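Local coordinates for LPXTG-motif cell wall anchor domain protein (Mobiluncus mulieris, PDB 5U5O) that probably mediates bacterial adhesion as part of a giant surface adhesin, whose Ig-like domains carry internal covalent cross-links, at residues A[18-23]-A[112-117]; A[169-174]-A[196-201]; A[232-237]-A[260-265]. All coordinates share one frame; numbering follows the deposited sequence. Where two conformers were deposited one is given.

From the N terminus, contact 1 comes first: loop 18-23 meets loop 112-117, closing an 88-residue span within the T-Q ester bond containing domain. The chain then runs along strand 150-178, whose Pro166 and Gln167 touch contact 1 and whose 169-174 part enters contact 2. That contact closes a shorter excursion to strand 193-200 and joins two facing sheets of the DUF5979 region. Contact 3 returns from the end of strand 226-232 to the turn before strand 264-269. The three closures follow in series, neither nesting nor crossing. Contacts 2 and 3 have centres about 14 Å apart and touch directly, through Phe196 CZ and Glu232 OE1 at 3.5 Å.

Contact 1: residues A[18-23]-A[112-117]; sequences DVTDGK and QVVKDD
Val114 reaches from loop 112-117 onto Val19 and Thr20. CB lies 4.3 Å from the methyl carbon CG2 of Thr20. CG1 of Val114 meets Val19 CG1 at 4.2 Å, while CG2 of Val114 is 4.4 Å from Thr20 CG2. CG1 of Val114 is anti to the backbone N (chi1 -175°), and this torsion points it at Val19 and leaves CG2 beside the methyl of Thr20. No hydrogen bond crosses between the loops, and just 89 Å² is buried, both sides summed.

The polar half of Thr20 is engaged within its own loop. OG1 donates to the syn lone pair of Asp18 OD1 at 2.9 Å. Thr20 N reaches the anti side of that oxygen at 3.0 Å, tilted 32° out of the carboxylate plane, and this bond makes the Asx turn. Held also by Gln167 N, OG1 would restrain chi1 of Thr20 (54°). The contact ties the loop after strand 16-18 to the loop after helix 105-109 in the T-Q ester bond containing domain, beside strand 150-178, whose Pro166 packs on Val114 and which runs on into the DUF5979 region. Cross-loop cohesion is therefore light and apolar, with polar bonds fixing the direction of the threonine methyl.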
ATOM      1  N   ASP A  18      -1.676   2.136  -7.172  1.00 17.28           N
ATOM      2  CA  ASP A  18      -2.690   2.184  -6.123  1.00 17.24           C
ATOM      3  C   ASP A  18      -3.233   0.774  -5.869  1.00 17.61           C
ATOM      4  O   ASP A  18      -4.120   0.297  -6.594  1.00 20.74           O
ATOM      5  CB  ASP A  18      -3.820   3.144  -6.527  1.00 17.94           C
ATOM      6  CG  ASP A  18      -4.977   3.173  -5.525  1.00 20.22           C
ATOM      7  OD1 ASP A  18      -4.926   2.457  -4.501  1.00 23.72           O
ATOM      8  OD2 ASP A  18      -5.948   3.911  -5.783  1.00 24.40           O
ATOM      9  N   VAL A  19      -2.766   0.158  -4.790  1.00 17.14           N
ATOM     10  CA  VAL A  19      -3.081  -1.234  -4.468  1.00 18.22           C
ATOM     11  C   VAL A  19      -4.464  -1.396  -3.835  1.00 19.00           C
ATOM     12  O   VAL A  19      -4.966  -2.513  -3.724  1.00 20.02           O
ATOM     13  CB  VAL A  19      -1.986  -1.868  -3.564  1.00 16.36           C
ATOM     14  CG1 VAL A  19      -2.077  -1.397  -2.109  1.00 16.17           C
ATOM     15  CG2 VAL A  19      -2.017  -3.388  -3.644  1.00 17.10           C
ATOM     16  N   THR A  20      -5.069  -0.288  -3.414  1.00 18.29           N
ATOM     17  CA  THR A  20      -6.437  -0.314  -2.903  1.00 19.98           C
ATOM     18  C   THR A  20      -7.474   0.119  -3.952  1.00 20.03           C
ATOM     19  O   THR A  20      -8.600   0.439  -3.595  1.00 25.77           O
ATOM     20  CB  THR A  20      -6.582   0.556  -1.641  1.00 19.89           C
ATOM     21  OG1 THR A  20      -6.116   1.881  -1.900  1.00 21.37           O
ATOM     22  CG2 THR A  20      -5.845  -0.054  -0.473  1.00 17.64           C
ATOM     23  N   ASP A  21      -7.095   0.108  -5.234  1.00 20.50           N
ATOM     24  CA  ASP A  21      -8.021   0.391  -6.327  1.00 23.95           C
ATOM     25  C   ASP A  21      -8.947  -0.803  -6.510  1.00 25.19           C
ATOM     26  O   ASP A  21      -8.562  -1.833  -7.057  1.00 25.37           O
ATOM     27  CB  ASP A  21      -7.253   0.683  -7.623  1.00 24.82           C
ATOM     28  CG  ASP A  21      -8.149   1.176  -8.759  1.00 25.38           C
ATOM     29  OD1 ASP A  21      -9.372   1.124  -8.650  1.00 26.99           O
ATOM     30  OD2 ASP A  21      -7.598   1.639  -9.779  1.00 32.47           O
ATOM     31  N   GLY A  22     -10.200  -0.637  -6.088  1.00 26.28           N
ATOM     32  CA  GLY A  22     -11.211  -1.678  -6.226  1.00 26.70           C
ATOM     33  C   GLY A  22     -11.579  -2.047  -7.655  1.00 27.18           C
ATOM     34  O   GLY A  22     -12.096  -3.143  -7.891  1.00 31.62           O
ATOM     35  N   LYS A  23     -11.311  -1.152  -8.609  1.00 25.04           N
ATOM     36  CA  LYS A  23     -11.606  -1.426 -10.024  1.00 26.65           C
ATOM     37  C   LYS A  23     -10.588  -2.351 -10.701  1.00 29.54           C
ATOM     38  O   LYS A  23     -10.851  -2.872 -11.779  1.00 33.41           O
ATOM     39  CB  LYS A  23     -11.723  -0.117 -10.812  1.00 28.65           C
ATOM     40  CG  LYS A  23     -12.918   0.739 -10.403  1.00 30.60           C
ATOM     41  CD  LYS A  23     -12.930   2.090 -11.112  1.00 35.59           C
ATOM     42  CE  LYS A  23     -12.482   3.254 -10.231  1.00 37.98           C
ATOM     43  NZ  LYS A  23     -11.265   3.005  -9.404  1.00 39.54           N
ATOM     44  N   GLN A 112      -7.460  -8.087   3.151  0.52 25.45           N
ATOM     45  CA  GLN A 112      -7.413  -7.485   4.478  0.52 25.97           C
ATOM     46  C   GLN A 112      -7.039  -6.021   4.327  0.52 24.72           C
ATOM     47  O   GLN A 112      -6.576  -5.584   3.260  0.52 23.93           O
ATOM     48  CB  GLN A 112      -6.378  -8.204   5.350  0.52 28.18           C
ATOM     49  CG  GLN A 112      -6.790  -9.610   5.768  0.52 31.99           C
ATOM     50  CD  GLN A 112      -5.662 -10.422   6.394  0.52 33.75           C
ATOM     51  OE1 GLN A 112      -4.479 -10.108   6.233  0.52 34.39           O
ATOM     52  NE2 GLN A 112      -6.027 -11.485   7.105  0.52 35.24           N
ATOM     53  N   VAL A 113      -7.223  -5.273   5.411  1.00 23.25           N
ATOM     54  CA  VAL A 113      -6.884  -3.845   5.439  1.00 20.35           C
ATOM     55  C   VAL A 113      -5.373  -3.695   5.147  1.00 19.06           C
ATOM     56  O   VAL A 113      -4.572  -4.455   5.664  1.00 22.52           O
ATOM     57  CB  VAL A 113      -7.272  -3.219   6.798  1.00 19.02           C
ATOM     58  CG1 VAL A 113      -6.802  -1.779   6.916  1.00 15.91           C
ATOM     59  CG2 VAL A 113      -8.777  -3.290   6.994  1.00 20.03           C
ATOM     60  N   VAL A 114      -5.031  -2.745   4.286  1.00 19.28           N
ATOM     61  CA  VAL A 114      -3.636  -2.419   3.952  1.00 18.14           C
ATOM     62  C   VAL A 114      -3.212  -1.159   4.717  1.00 18.12           C
ATOM     63  O   VAL A 114      -3.713  -0.066   4.438  1.00 18.77           O
ATOM     64  CB  VAL A 114      -3.462  -2.195   2.438  1.00 19.27           C
ATOM     65  CG1 VAL A 114      -1.993  -1.989   2.094  1.00 18.61           C
ATOM     66  CG2 VAL A 114      -4.006  -3.380   1.650  1.00 22.24           C
ATOM     67  N   LYS A 115      -2.303  -1.327   5.681  1.00 18.99           N
ATOM     68  CA  LYS A 115      -1.860  -0.245   6.578  1.00 20.44           C
ATOM     69  C   LYS A 115      -0.764   0.640   5.983  1.00 18.63           C
ATOM     70  O   LYS A 115      -0.641   1.806   6.323  1.00 20.43           O
ATOM     71  CB  LYS A 115      -1.293  -0.838   7.882  1.00 25.34           C
ATOM     72  CG  LYS A 115      -2.231  -1.735   8.675  1.00 27.82           C
ATOM     73  CD  LYS A 115      -1.538  -2.296   9.914  1.00 33.31           C
ATOM     74  CE  LYS A 115      -0.668  -3.507   9.612  1.00 42.23           C
ATOM     75  NZ  LYS A 115      -1.468  -4.743   9.375  1.00 50.50           N
ATOM     76  N   ASP A 116       0.064   0.061   5.126  1.00 19.40           N
ATOM     77  CA  ASP A 116       1.320   0.693   4.697  1.00 20.22           C
ATOM     78  C   ASP A 116       1.626   0.329   3.259  1.00 18.94           C
ATOM     79  O   ASP A 116       1.114  -0.655   2.741  1.00 17.97           O
ATOM     80  CB  ASP A 116       2.496   0.211   5.568  1.00 23.95           C
ATOM     81  CG  ASP A 116       2.411   0.678   7.006  1.00 30.33           C
ATOM     82  OD1 ASP A 116       2.516   1.905   7.245  1.00 34.35           O
ATOM     83  OD2 ASP A 116       2.279  -0.189   7.901  1.00 32.95           O
ATOM     84  N   ASP A 117       2.477   1.129   2.627  1.00 18.89           N
ATOM     85  CA  ASP A 117       3.089   0.771   1.347  1.00 18.10           C
ATOM     86  C   ASP A 117       3.647  -0.648   1.411  1.00 18.70           C
ATOM     87  O   ASP A 117       4.249  -1.043   2.422  1.00 20.01           O
ATOM     88  CB  ASP A 117       4.241   1.728   1.017  1.00 20.13           C
ATOM     89  CG  ASP A 117       3.777   3.122   0.599  1.00 19.58           C
ATOM     90  OD1 ASP A 117       2.578   3.323   0.324  1.00 21.60           O
ATOM     91  OD2 ASP A 117       4.643   4.023   0.550  1.00 25.02           O
TER

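Contact 2: residues A[169-174]-A[196-201]; sequences GSLKLT and FTVKCV
Leu173 lays one methyl over the face of the Phe196 ring. Its CD2 is 3.7 Å from the ring centroid and 19° off the ring normal, which meets the geometry of a CH-pi contact; the atom sits toward the rim, with CD1 and CG of Phe196 both 3.6 Å from Leu173 CD2. The torsions explain the approach: the leucine has CG anti to its backbone N (chi1 179°), which carries CD2 across to the facing strand, whereas Phe196 has CG anti to its carbonyl carbon and its ring turned almost perpendicular to the CA-CB-CG plane (chi2 -88°), offering a face.

Two residues earlier on the first strand, Leu171 repeats nearly the same conformation and sends CD2 to CG1 of Val198, 3.9 Å away. Because alternate residues point inward, Leu171 and Leu173 form one row, and Val198 and Phe196 the opposing one. Val284 of strand 281-291 touches both leucines, and Phe209 of strand 205-212 touches Phe196 and Val198.

No hydrogen bond joins the two segments, and the nearest CA atoms across them, those of Leu171 and Val198, are 9.0 Å apart, too far for neighbouring strands of one sheet. Strand 150-178 and strand 193-200 instead belong to separate sheets, and their facing apolar side chains are typical of the core of an Ig-like beta sandwich.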
ATOM      1  N   GLY A 169      -8.455   6.828   4.212  1.00 17.17           N
ATOM      2  CA  GLY A 169      -9.645   7.580   4.566  1.00 16.73           C
ATOM      3  C   GLY A 169      -9.396   8.532   5.719  1.00 15.86           C
ATOM      4  O   GLY A 169      -8.236   8.732   6.142  1.00 16.33           O
ATOM      5  N   SER A 170     -10.499   9.098   6.246  1.00 16.00           N
ATOM      6  CA  SER A 170     -10.401  10.047   7.346  1.00 16.44           C
ATOM      7  C   SER A 170     -11.700  10.057   8.131  1.00 16.56           C
ATOM      8  O   SER A 170     -12.750   9.591   7.652  1.00 15.81           O
ATOM      9  CB  SER A 170     -10.131  11.461   6.838  1.00 16.12           C
ATOM     10  OG  SER A 170     -11.209  11.954   6.034  1.00 18.34           O
ATOM     11  N   LEU A 171     -11.610  10.613   9.325  1.00 16.03           N
ATOM     12  CA  LEU A 171     -12.742  10.747  10.223  1.00 15.01           C
ATOM     13  C   LEU A 171     -12.782  12.149  10.757  1.00 14.87           C
ATOM     14  O   LEU A 171     -11.879  12.585  11.476  1.00 17.24           O
ATOM     15  CB  LEU A 171     -12.631   9.745  11.358  1.00 14.36           C
ATOM     16  CG  LEU A 171     -13.735   9.757  12.426  1.00 14.52           C
ATOM     17  CD1 LEU A 171     -15.149   9.609  11.881  1.00 12.53           C
ATOM     18  CD2 LEU A 171     -13.426   8.638  13.401  1.00 17.19           C
ATOM     19  N   LYS A 172     -13.881  12.846  10.451  1.00 13.97           N
ATOM     20  CA  LYS A 172     -14.161  14.155  11.003  1.00 13.75           C
ATOM     21  C   LYS A 172     -15.171  13.975  12.110  1.00 14.27           C
ATOM     22  O   LYS A 172     -16.172  13.266  11.927  1.00 16.13           O
ATOM     23  CB  LYS A 172     -14.726  15.103   9.946  1.00 15.42           C
ATOM     24  CG  LYS A 172     -14.950  16.521  10.458  1.00 18.02           C
ATOM     25  CD  LYS A 172     -15.776  17.371   9.507  1.00 20.64           C
ATOM     26  CE  LYS A 172     -15.038  17.640   8.214  1.00 26.21           C
ATOM     27  NZ  LYS A 172     -15.691  18.712   7.419  1.00 31.25           N
ATOM     28  N   LEU A 173     -14.967  14.656  13.215  1.00 14.13           N
ATOM     29  CA  LEU A 173     -15.888  14.634  14.356  1.00 11.98           C
ATOM     30  C   LEU A 173     -16.230  16.066  14.657  1.00 10.99           C
ATOM     31  O   LEU A 173     -15.363  16.897  14.840  1.00 12.82           O
ATOM     32  CB  LEU A 173     -15.203  13.991  15.579  1.00 11.94           C
ATOM     33  CG  LEU A 173     -16.073  13.948  16.846  1.00 11.64           C
ATOM     34  CD1 LEU A 173     -17.357  13.124  16.666  1.00 11.27           C
ATOM     35  CD2 LEU A 173     -15.232  13.445  18.014  1.00 12.51           C
ATOM     36  N   THR A 174     -17.531  16.343  14.766  1.00 11.55           N
ATOM     37  CA  THR A 174     -18.089  17.653  15.129  1.00 12.41           C
ATOM     38  C   THR A 174     -18.898  17.475  16.418  1.00 12.28           C
ATOM     39  O   THR A 174     -19.579  16.455  16.576  1.00 13.25           O
ATOM     40  CB  THR A 174     -19.008  18.179  14.009  1.00 13.95           C
ATOM     41  OG1 THR A 174     -18.257  18.311  12.802  1.00 15.30           O
ATOM     42  CG2 THR A 174     -19.616  19.543  14.339  1.00 14.48           C
ATOM     43  N   PHE A 196     -12.511  13.983  23.797  1.00 12.04           N
ATOM     44  CA  PHE A 196     -12.684  12.809  22.981  1.00 11.12           C
ATOM     45  C   PHE A 196     -11.371  12.064  22.803  1.00 11.36           C
ATOM     46  O   PHE A 196     -10.276  12.654  22.813  1.00 13.98           O
ATOM     47  CB  PHE A 196     -13.202  13.167  21.597  1.00 11.41           C
ATOM     48  CG  PHE A 196     -14.643  13.578  21.608  1.00 11.38           C
ATOM     49  CD1 PHE A 196     -15.646  12.633  21.473  1.00 12.04           C
ATOM     50  CD2 PHE A 196     -14.990  14.905  21.776  1.00 11.65           C
ATOM     51  CE1 PHE A 196     -16.984  13.011  21.494  1.00 12.27           C
ATOM     52  CE2 PHE A 196     -16.328  15.291  21.816  1.00 12.25           C
ATOM     53  CZ  PHE A 196     -17.314  14.334  21.650  1.00 12.28           C
ATOM     54  N   THR A 197     -11.505  10.760  22.616  1.00 11.29           N
ATOM     55  CA  THR A 197     -10.411   9.888  22.205  1.00 10.95           C
ATOM     56  C   THR A 197     -10.866   9.082  21.019  1.00 11.83           C
ATOM     57  O   THR A 197     -11.926   8.431  21.075  1.00 13.16           O
ATOM     58  CB  THR A 197      -9.987   8.962  23.356  1.00 12.45           C
ATOM     59  OG1 THR A 197      -9.702   9.762  24.498  1.00 16.10           O
ATOM     60  CG2 THR A 197      -8.764   8.162  23.006  1.00 14.57           C
ATOM     61  N   VAL A 198     -10.155   9.186  19.906  1.00 11.67           N
ATOM     62  CA  VAL A 198     -10.465   8.464  18.678  1.00 10.98           C
ATOM     63  C   VAL A 198      -9.347   7.439  18.476  1.00 11.43           C
ATOM     64  O   VAL A 198      -8.117   7.786  18.531  1.00 12.08           O
ATOM     65  CB  VAL A 198     -10.517   9.424  17.492  1.00 11.48           C
ATOM     66  CG1 VAL A 198     -10.639   8.678  16.168  1.00 11.45           C
ATOM     67  CG2 VAL A 198     -11.694  10.374  17.667  1.00 11.42           C
ATOM     68  N   LYS A 199      -9.693   6.183  18.281  1.00 11.19           N
ATOM     69  CA  LYS A 199      -8.715   5.114  18.107  1.00 11.57           C
ATOM     70  C   LYS A 199      -9.057   4.369  16.854  1.00 10.73           C
ATOM     71  O   LYS A 199     -10.244   4.085  16.592  1.00 12.59           O
ATOM     72  CB  LYS A 199      -8.803   4.169  19.281  1.00 11.91           C
ATOM     73  CG  LYS A 199      -8.455   4.798  20.606  1.00 13.56           C
ATOM     74  CD  LYS A 199      -8.468   3.752  21.711  1.00 16.50           C
ATOM     75  CE  LYS A 199      -8.026   4.342  23.032  1.00 21.62           C
ATOM     76  NZ  LYS A 199      -8.047   3.351  24.140  1.00 26.68           N
ATOM     77  N   CYS A 200      -8.038   4.017  16.066  0.80 11.46           N
ATOM     78  CA  CYS A 200      -8.271   3.246  14.873  0.80 11.66           C
ATOM     79  C   CYS A 200      -7.414   1.997  14.980  0.80 12.15           C
ATOM     80  O   CYS A 200      -6.177   2.077  15.175  0.80 12.22           O
ATOM     81  CB  CYS A 200      -7.940   4.042  13.651  0.80 12.05           C
ATOM     82  SG  CYS A 200      -8.870   5.604  13.444  0.80 17.43           S
ATOM     83  N   VAL A 201      -8.046   0.833  14.885  0.80 13.31           N
ATOM     84  CA  VAL A 201      -7.383  -0.408  15.303  0.80 15.26           C
ATOM     85  C   VAL A 201      -6.258  -0.827  14.349  0.80 15.10           C
ATOM     86  O   VAL A 201      -5.138  -1.076  14.805  0.80 17.46           O
ATOM     87  CB  VAL A 201      -8.361  -1.568  15.629  0.80 18.11           C
ATOM     88  CG1 VAL A 201      -9.056  -2.094  14.393  0.80 19.07           C
ATOM     89  CG2 VAL A 201      -7.636  -2.714  16.343  0.80 18.40           C
TER

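Contact 3: residues A[232-237]-A[260-265]; sequences EDVQGA and QVNGEA
Val234 overlaps the turn at Gly263, with CG2 resting 3.7 Å from the glycine CA and CG1 turned toward the amide of Asn262. The motif is a type II beta turn, Val261 to Glu264, leading into strand 264-269 and packed against the first turn of helix 234-241. Evidence for the turn is the bond from Glu264 N to Val261 O and the positive phi of Gly263 (89°), its third residue. Val234 CG2 fills much of the space a CB on residue 263 would take, so the methyl can rest on the glycine backbone.

CG1 of Val234 lies anti to the backbone N (chi1 178°) and meets Asn262 ND2 at 3.8 Å, the two side chains crossing at about a right angle. This is a packing contact: the amide is engaged with strand 244-251, ND2 donating to Asp245 O and OD1 accepting from Val247 N. Such a double hold would fix which way round the amide sits.

Directly before the helix, Asp233 is the N-cap. Its OD1 receives Gly236 N from above the carboxylate plane, at 3.0 Å. One residue further back, Glu232 ends strand 226-232, and its side chain packs on Tyr194 of strand 193-200.

The backbones are joined at the end of the antiparallel pairing of strands 226-232 and 264-269: Glu232 N donates to Gly263 O at 2.8 Å, nearly straight (171°) and in the carbonyl plane. Beside this bond a water bridges the segments, donating to Glu232 O at 2.8 Å and to the carboxylate oxygen OE2 of Glu264.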
ATOM      1  N   GLU A 232     -16.193   9.666  24.261  1.00 11.24           N
ATOM      2  CA  GLU A 232     -16.280  10.951  24.939  1.00 11.50           C
ATOM      3  C   GLU A 232     -16.112  10.773  26.436  1.00 12.26           C
ATOM      4  O   GLU A 232     -16.592   9.805  27.006  1.00 13.29           O
ATOM      5  CB  GLU A 232     -17.650  11.604  24.679  1.00 11.35           C
ATOM      6  CG  GLU A 232     -17.679  13.058  25.101  1.00 12.48           C
ATOM      7  CD  GLU A 232     -18.969  13.766  24.760  1.00 13.94           C
ATOM      8  OE1 GLU A 232     -19.751  13.267  23.917  1.00 15.68           O
ATOM      9  OE2 GLU A 232     -19.142  14.849  25.343  1.00 16.77           O
ATOM     10  N   ASP A 233     -15.480  11.742  27.089  1.00 12.46           N
ATOM     11  CA  ASP A 233     -15.514  11.825  28.536  1.00 12.66           C
ATOM     12  C   ASP A 233     -16.856  12.402  28.969  1.00 12.89           C
ATOM     13  O   ASP A 233     -17.010  13.612  29.145  1.00 13.75           O
ATOM     14  CB  ASP A 233     -14.343  12.687  29.042  1.00 12.63           C
ATOM     15  CG  ASP A 233     -14.254  12.759  30.556  1.00 14.55           C
ATOM     16  OD1 ASP A 233     -15.157  12.287  31.284  1.00 16.38           O
ATOM     17  OD2 ASP A 233     -13.230  13.292  31.034  1.00 20.95           O
ATOM     18  N   VAL A 234     -17.811  11.507  29.178  1.00 12.22           N
ATOM     19  CA  VAL A 234     -19.183  11.933  29.438  1.00 12.07           C
ATOM     20  C   VAL A 234     -19.287  12.601  30.807  1.00 12.78           C
ATOM     21  O   VAL A 234     -19.977  13.623  30.947  1.00 13.79           O
ATOM     22  CB  VAL A 234     -20.202  10.774  29.307  1.00 12.90           C
ATOM     23  CG1 VAL A 234     -21.602  11.272  29.642  1.00 12.80           C
ATOM     24  CG2 VAL A 234     -20.180  10.195  27.907  1.00 12.19           C
ATOM     25  N   GLN A 235     -18.587  12.059  31.802  1.00 13.33           N
ATOM     26  CA  GLN A 235     -18.670  12.644  33.132  1.00 13.82           C
ATOM     27  C   GLN A 235     -18.120  14.065  33.121  1.00 13.99           C
ATOM     28  O   GLN A 235     -18.663  14.938  33.798  1.00 15.51           O
ATOM     29  CB  GLN A 235     -17.916  11.803  34.170  1.00 15.80           C
ATOM     30  CG  GLN A 235     -18.126  12.250  35.607  1.00 19.20           C
ATOM     31  CD  GLN A 235     -19.577  12.158  36.041  1.00 21.41           C
ATOM     32  OE1 GLN A 235     -20.182  11.086  35.982  1.00 26.17           O
ATOM     33  NE2 GLN A 235     -20.145  13.280  36.474  1.00 20.40           N
ATOM     34  N   GLY A 236     -17.066  14.295  32.343  1.00 14.24           N
ATOM     35  CA  GLY A 236     -16.525  15.643  32.191  1.00 14.50           C
ATOM     36  C   GLY A 236     -17.557  16.602  31.597  1.00 14.43           C
ATOM     37  O   GLY A 236     -17.618  17.763  31.989  1.00 16.17           O
ATOM     38  N   ALA A 237     -18.329  16.122  30.622  1.00 14.13           N
ATOM     39  CA  ALA A 237     -19.414  16.917  30.043  1.00 12.77           C
ATOM     40  C   ALA A 237     -20.524  17.210  31.067  1.00 12.84           C
ATOM     41  O   ALA A 237     -20.950  18.355  31.208  1.00 14.80           O
ATOM     42  CB  ALA A 237     -19.973  16.204  28.833  1.00 12.36           C
ATOM     43  N   GLN A 260     -23.033   1.291  21.655  1.00 13.44           N
ATOM     44  CA  GLN A 260     -23.510   0.314  22.639  1.00 16.34           C
ATOM     45  C   GLN A 260     -23.442   0.793  24.075  1.00 15.01           C
ATOM     46  O   GLN A 260     -24.001   0.161  24.954  1.00 17.02           O
ATOM     47  CB  GLN A 260     -22.709  -0.990  22.502  1.00 18.58           C
ATOM     48  CG  GLN A 260     -22.990  -1.718  21.203  1.00 21.08           C
ATOM     49  CD  GLN A 260     -24.443  -2.163  21.094  1.00 24.08           C
ATOM     50  OE1 GLN A 260     -24.994  -2.731  22.038  1.00 29.08           O
ATOM     51  NE2 GLN A 260     -25.074  -1.896  19.957  1.00 28.28           N
ATOM     52  N   VAL A 261     -22.700   1.874  24.328  1.00 14.66           N
ATOM     53  CA  VAL A 261     -22.622   2.501  25.648  1.00 14.42           C
ATOM     54  C   VAL A 261     -22.644   4.002  25.422  1.00 12.92           C
ATOM     55  O   VAL A 261     -22.115   4.482  24.425  1.00 14.11           O
ATOM     56  CB  VAL A 261     -21.333   2.086  26.394  1.00 16.42           C
ATOM     57  CG1 VAL A 261     -21.133   2.897  27.677  1.00 19.02           C
ATOM     58  CG2 VAL A 261     -21.376   0.592  26.715  1.00 18.82           C
ATOM     59  N   ASN A 262     -23.293   4.731  26.322  1.00 13.38           N
ATOM     60  CA  ASN A 262     -23.411   6.164  26.162  1.00 12.34           C
ATOM     61  C   ASN A 262     -22.034   6.814  26.083  1.00 12.27           C
ATOM     62  O   ASN A 262     -21.188   6.611  26.957  1.00 14.35           O
ATOM     63  CB  ASN A 262     -24.214   6.751  27.310  1.00 13.93           C
ATOM     64  CG  ASN A 262     -24.513   8.214  27.113  1.00 13.65           C
ATOM     65  OD1 ASN A 262     -25.029   8.612  26.079  1.00 14.84           O
ATOM     66  ND2 ASN A 262     -24.216   9.020  28.103  1.00 14.04           N
ATOM     67  N   GLY A 263     -21.827   7.595  25.027  1.00 12.09           N
ATOM     68  CA  GLY A 263     -20.551   8.278  24.801  1.00 11.12           C
ATOM     69  C   GLY A 263     -19.523   7.480  24.019  1.00 12.46           C
ATOM     70  O   GLY A 263     -18.416   7.986  23.794  1.00 13.48           O
ATOM     71  N   GLU A 264     -19.876   6.267  23.578  1.00 12.15           N
ATOM     72  CA  GLU A 264     -18.980   5.383  22.827  1.00 11.68           C
ATOM     73  C   GLU A 264     -19.581   5.067  21.478  1.00 11.85           C
ATOM     74  O   GLU A 264     -20.752   4.653  21.391  1.00 13.57           O
ATOM     75  CB  GLU A 264     -18.770   4.062  23.579  1.00 13.36           C
ATOM     76  CG  GLU A 264     -18.146   4.212  24.957  1.00 14.61           C
ATOM     77  CD  GLU A 264     -16.690   4.614  24.912  1.00 15.84           C
ATOM     78  OE1 GLU A 264     -16.016   4.395  23.876  1.00 17.37           O
ATOM     79  OE2 GLU A 264     -16.222   5.160  25.921  1.00 18.83           O
ATOM     80  N   ALA A 265     -18.828   5.259  20.404  1.00 12.27           N
ATOM     81  CA  ALA A 265     -19.282   4.923  19.064  1.00 11.98           C
ATOM     82  C   ALA A 265     -18.241   4.080  18.373  1.00 10.61           C
ATOM     83  O   ALA A 265     -17.032   4.148  18.699  1.00 12.24           O
ATOM     84  CB  ALA A 265     -19.521   6.180  18.253  1.00 12.03           C
TER
HETATM   85  O   HOH W   1     -17.007   7.042  27.393  1.00 30.38           O